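Local coordinates for hemolysin-related protein (Vibrio cholerae serotype O1, PDB 5V6F), which binds mannotriose, and probably mannose-containing mammalian glycans, through this second beta-prism lectin domain of the biofilm protein RbmC, at residues N23-R28 / I85-K90. Numbering follows the deposited sequence.
Sequences NLMYLR and IKFTMK
With every torsion extended (chi1 -180°), M25 sends its thioether into the hydrophobic core of the beta-prism toward F87, whose CG is anti to its own carbonyl carbon and beside the backbone N (chi1 -58°), carrying the ring out to meet it. The two residues belong to different four-stranded antiparallel sheets of the prism, on strands 24-29 and 80-89. The axes of the two short segments approach to 11.6 Å and run roughly antiparallel, so these strands meet through side chains. M25 SD settles 3.8 Å from F87 CE2, a Met-aromatic contact in which the sulfur sits obliquely, 66° off the ring normal, and the two side chains cross at about a right angle. L27 arrives from the direction opposite to F87 and sets CD2 at the ring edge, 4.0 Å from CZ. On one face of the same ring, toward its rim, lies I85 CG2, so neighbours in both sheets restrict the phenyl group. All four residues are buried; L65 and V68 also touch F87, while I36 packs on M25 and L27. The side chain of L27 is about 10 Å from a bound alpha-D-mannopyranose. L27 CD2 also meets I85 CD1, methyl to methyl, at 3.9 Å.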
ATOM      1  N   ASN A  23      -2.285  -4.999  14.673  1.00  3.97           N
ATOM      2  CA  ASN A  23      -2.150  -5.685  13.382  1.00  4.31           C
ATOM      3  C   ASN A  23      -2.939  -4.982  12.276  1.00  7.88           C
ATOM      4  O   ASN A  23      -3.655  -5.621  11.500  1.00  8.14           O
ATOM      5  CB  ASN A  23      -2.596  -7.147  13.494  1.00  6.84           C
ATOM      6  CG  ASN A  23      -1.633  -8.001  14.285  1.00  9.49           C
ATOM      7  OD1 ASN A  23      -0.421  -7.929  14.099  1.00  6.23           O
ATOM      8  ND2 ASN A  23      -2.173  -8.831  15.168  1.00  9.54           N
ATOM      9  N   LEU A  24      -2.793  -3.660  12.188  1.00  6.56           N
ATOM     10  CA  LEU A  24      -3.568  -2.857  11.246  1.00  4.19           C
ATOM     11  C   LEU A  24      -2.666  -2.150  10.244  1.00  4.24           C
ATOM     12  O   LEU A  24      -1.583  -1.665  10.592  1.00  7.33           O
ATOM     13  CB  LEU A  24      -4.415  -1.814  11.977  1.00  5.29           C
ATOM     14  CG  LEU A  24      -5.484  -2.358  12.925  1.00  6.62           C
ATOM     15  CD1 LEU A  24      -6.155  -1.217  13.681  1.00 11.86           C
ATOM     16  CD2 LEU A  24      -6.516  -3.180  12.176  1.00  9.19           C
ATOM     17  N   MET A  25      -3.139  -2.084   8.999  1.00  1.75           N
ATOM     18  CA  MET A  25      -2.535  -1.289   7.938  1.00  3.06           C
ATOM     19  C   MET A  25      -3.551  -0.242   7.503  1.00  2.91           C
ATOM     20  O   MET A  25      -4.677  -0.589   7.125  1.00  4.85           O
ATOM     21  CB  MET A  25      -2.129  -2.178   6.761  1.00  3.63           C
ATOM     22  CG  MET A  25      -1.486  -1.457   5.602  1.00  4.47           C
ATOM     23  SD  MET A  25      -1.214  -2.621   4.257  1.00  5.70           S
ATOM     24  CE  MET A  25      -0.386  -1.574   3.064  1.00  8.24           C
ATOM     25  N   TYR A  26      -3.162   1.030   7.572  1.00  2.51           N
ATOM     26  CA  TYR A  26      -4.022   2.144   7.197  1.00  2.85           C
ATOM     27  C   TYR A  26      -3.558   2.732   5.872  1.00  5.11           C
ATOM     28  O   TYR A  26      -2.354   2.831   5.613  1.00  2.93           O
ATOM     29  CB  TYR A  26      -4.016   3.236   8.273  1.00  5.57           C
ATOM     30  CG  TYR A  26      -4.863   2.931   9.486  1.00  5.13           C
ATOM     31  CD1 TYR A  26      -4.331   2.260  10.581  1.00  5.54           C
ATOM     32  CD2 TYR A  26      -6.195   3.328   9.546  1.00  6.67           C
ATOM     33  CE1 TYR A  26      -5.107   1.985  11.698  1.00  8.69           C
ATOM     34  CE2 TYR A  26      -6.976   3.052  10.656  1.00  9.51           C
ATOM     35  CZ  TYR A  26      -6.428   2.381  11.727  1.00  7.28           C
ATOM     36  OH  TYR A  26      -7.199   2.111  12.840  1.00  9.51           O
ATOM     37  N   LEU A  27      -4.519   3.129   5.039  1.00  2.89           N
ATOM     38  CA  LEU A  27      -4.224   3.705   3.738  1.00  2.89           C
ATOM     39  C   LEU A  27      -5.135   4.891   3.472  1.00  3.74           C
ATOM     40  O   LEU A  27      -6.318   4.868   3.826  1.00  4.71           O
ATOM     41  CB  LEU A  27      -4.406   2.685   2.610  1.00  5.60           C
ATOM     42  CG  LEU A  27      -3.554   1.418   2.665  1.00  2.82           C
ATOM     43  CD1 LEU A  27      -4.275   0.300   3.412  1.00  3.90           C
ATOM     44  CD2 LEU A  27      -3.179   0.989   1.254  1.00  5.01           C
ATOM     45  N   ARG A  28      -4.569   5.928   2.857  1.00  3.62           N
ATOM     46  CA  ARG A  28      -5.338   6.942   2.151  1.00  4.05           C
ATOM     47  C   ARG A  28      -5.239   6.652   0.662  1.00  2.62           C
ATOM     48  O   ARG A  28      -4.149   6.368   0.153  1.00  2.97           O
ATOM     49  CB  ARG A  28      -4.827   8.352   2.455  1.00  4.18           C
ATOM     50  CG  ARG A  28      -5.357   8.928   3.760  1.00  3.48           C
ATOM     51  CD  ARG A  28      -5.079  10.428   3.883  1.00  8.31           C
ATOM     52  NE  ARG A  28      -3.744  10.717   4.416  1.00  9.88           N
ATOM     53  CZ  ARG A  28      -2.689  11.101   3.695  1.00  9.38           C
ATOM     54  NH1 ARG A  28      -2.768  11.251   2.377  1.00  6.40           N
ATOM     55  NH2 ARG A  28      -1.535  11.340   4.303  1.00  8.72           N
ATOM     56  N   ILE A  85      -4.312  -1.468  -4.812  1.00  3.43           N
ATOM     57  CA  ILE A  85      -3.993  -2.685  -4.074  1.00  2.45           C
ATOM     58  C   ILE A  85      -5.288  -3.424  -3.799  1.00  2.64           C
ATOM     59  O   ILE A  85      -6.219  -2.860  -3.210  1.00  3.65           O
ATOM     60  CB  ILE A  85      -3.268  -2.414  -2.743  1.00  1.86           C
ATOM     61  CG1 ILE A  85      -2.046  -1.523  -2.949  1.00  3.34           C
ATOM     62  CG2 ILE A  85      -2.840  -3.742  -2.110  1.00  3.66           C
ATOM     63  CD1 ILE A  85      -1.514  -0.943  -1.663  1.00  3.90           C
ATOM     64  N   LYS A  86      -5.339  -4.687  -4.205  1.00  3.88           N
ATOM     65  CA  LYS A  86      -6.428  -5.579  -3.846  1.00  3.84           C
ATOM     66  C   LYS A  86      -5.957  -6.475  -2.706  1.00  4.75           C
ATOM     67  O   LYS A  86      -4.987  -7.224  -2.861  1.00  3.91           O
ATOM     68  CB  LYS A  86      -6.871  -6.414  -5.044  1.00  4.98           C
ATOM     69  CG  LYS A  86      -7.981  -7.397  -4.737  1.00  4.78           C
ATOM     70  CD  LYS A  86      -8.336  -8.218  -5.961  1.00 11.76           C
ATOM     71  CE  LYS A  86      -9.197  -9.406  -5.595  1.00 11.57           C
ATOM     72  NZ  LYS A  86      -9.423 -10.298  -6.769  1.00 20.67           N
ATOM     73  N   PHE A  87      -6.632  -6.381  -1.565  1.00  5.39           N
ATOM     74  CA  PHE A  87      -6.336  -7.197  -0.395  1.00  6.04           C
ATOM     75  C   PHE A  87      -7.344  -8.339  -0.327  1.00  2.52           C
ATOM     76  O   PHE A  87      -8.550  -8.093  -0.240  1.00  5.60           O
ATOM     77  CB  PHE A  87      -6.406  -6.365   0.887  1.00  4.94           C
ATOM     78  CG  PHE A  87      -5.473  -5.180   0.914  1.00  4.66           C
ATOM     79  CD1 PHE A  87      -5.870  -3.955   0.407  1.00  4.48           C
ATOM     80  CD2 PHE A  87      -4.220  -5.280   1.496  1.00  5.38           C
ATOM     81  CE1 PHE A  87      -5.021  -2.858   0.456  1.00  6.33           C
ATOM     82  CE2 PHE A  87      -3.364  -4.186   1.544  1.00  5.78           C
ATOM     83  CZ  PHE A  87      -3.769  -2.977   1.030  1.00  6.79           C
ATOM     84  N   THR A  88      -6.856  -9.578  -0.367  1.00  3.17           N
ATOM     85  CA  THR A  88      -7.690 -10.758  -0.175  1.00  2.63           C
ATOM     86  C   THR A  88      -7.435 -11.314   1.220  1.00  5.00           C
ATOM     87  O   THR A  88      -6.280 -11.534   1.604  1.00  4.78           O
ATOM     88  CB  THR A  88      -7.411 -11.825  -1.239  1.00  5.09           C
ATOM     89  OG1 THR A  88      -7.709 -11.301  -2.538  1.00  6.06           O
ATOM     90  CG2 THR A  88      -8.269 -13.060  -1.012  1.00  7.63           C
ATOM     91  N   MET A  89      -8.510 -11.531   1.972  1.00  4.73           N
ATOM     92  CA  MET A  89      -8.422 -11.932   3.370  1.00  4.34           C
ATOM     93  C   MET A  89      -8.646 -13.439   3.509  1.00  5.50           C
ATOM     94  O   MET A  89      -9.121 -14.111   2.591  1.00  5.51           O
ATOM     95  CB  MET A  89      -9.447 -11.157   4.207  1.00  4.42           C
ATOM     96  CG  MET A  89      -9.590  -9.691   3.822  1.00 10.92           C
ATOM     97  SD  MET A  89      -8.034  -8.782   3.880  1.00  7.99           S
ATOM     98  CE  MET A  89      -7.764  -8.698   5.652  1.00 11.54           C
ATOM     99  N   LYS A  90      -8.296 -13.974   4.683  1.00  5.97           N
ATOM    100  CA  LYS A  90      -8.418 -15.413   4.891  1.00  6.46           C
ATOM    101  C   LYS A  90      -9.869 -15.870   4.911  1.00  7.61           C
ATOM    102  O   LYS A  90     -10.126 -17.065   4.745  1.00  7.37           O
ATOM    103  CB  LYS A  90      -7.739 -15.848   6.194  1.00  8.29           C
ATOM    104  CG  LYS A  90      -6.267 -15.503   6.308  1.00  8.19           C
ATOM    105  CD  LYS A  90      -5.716 -15.734   7.718  1.00 12.03           C
ATOM    106  CE  LYS A  90      -4.218 -15.453   7.780  1.00 26.10           C
ATOM    107  NZ  LYS A  90      -3.601 -16.001   9.022  1.00 45.76           N
TER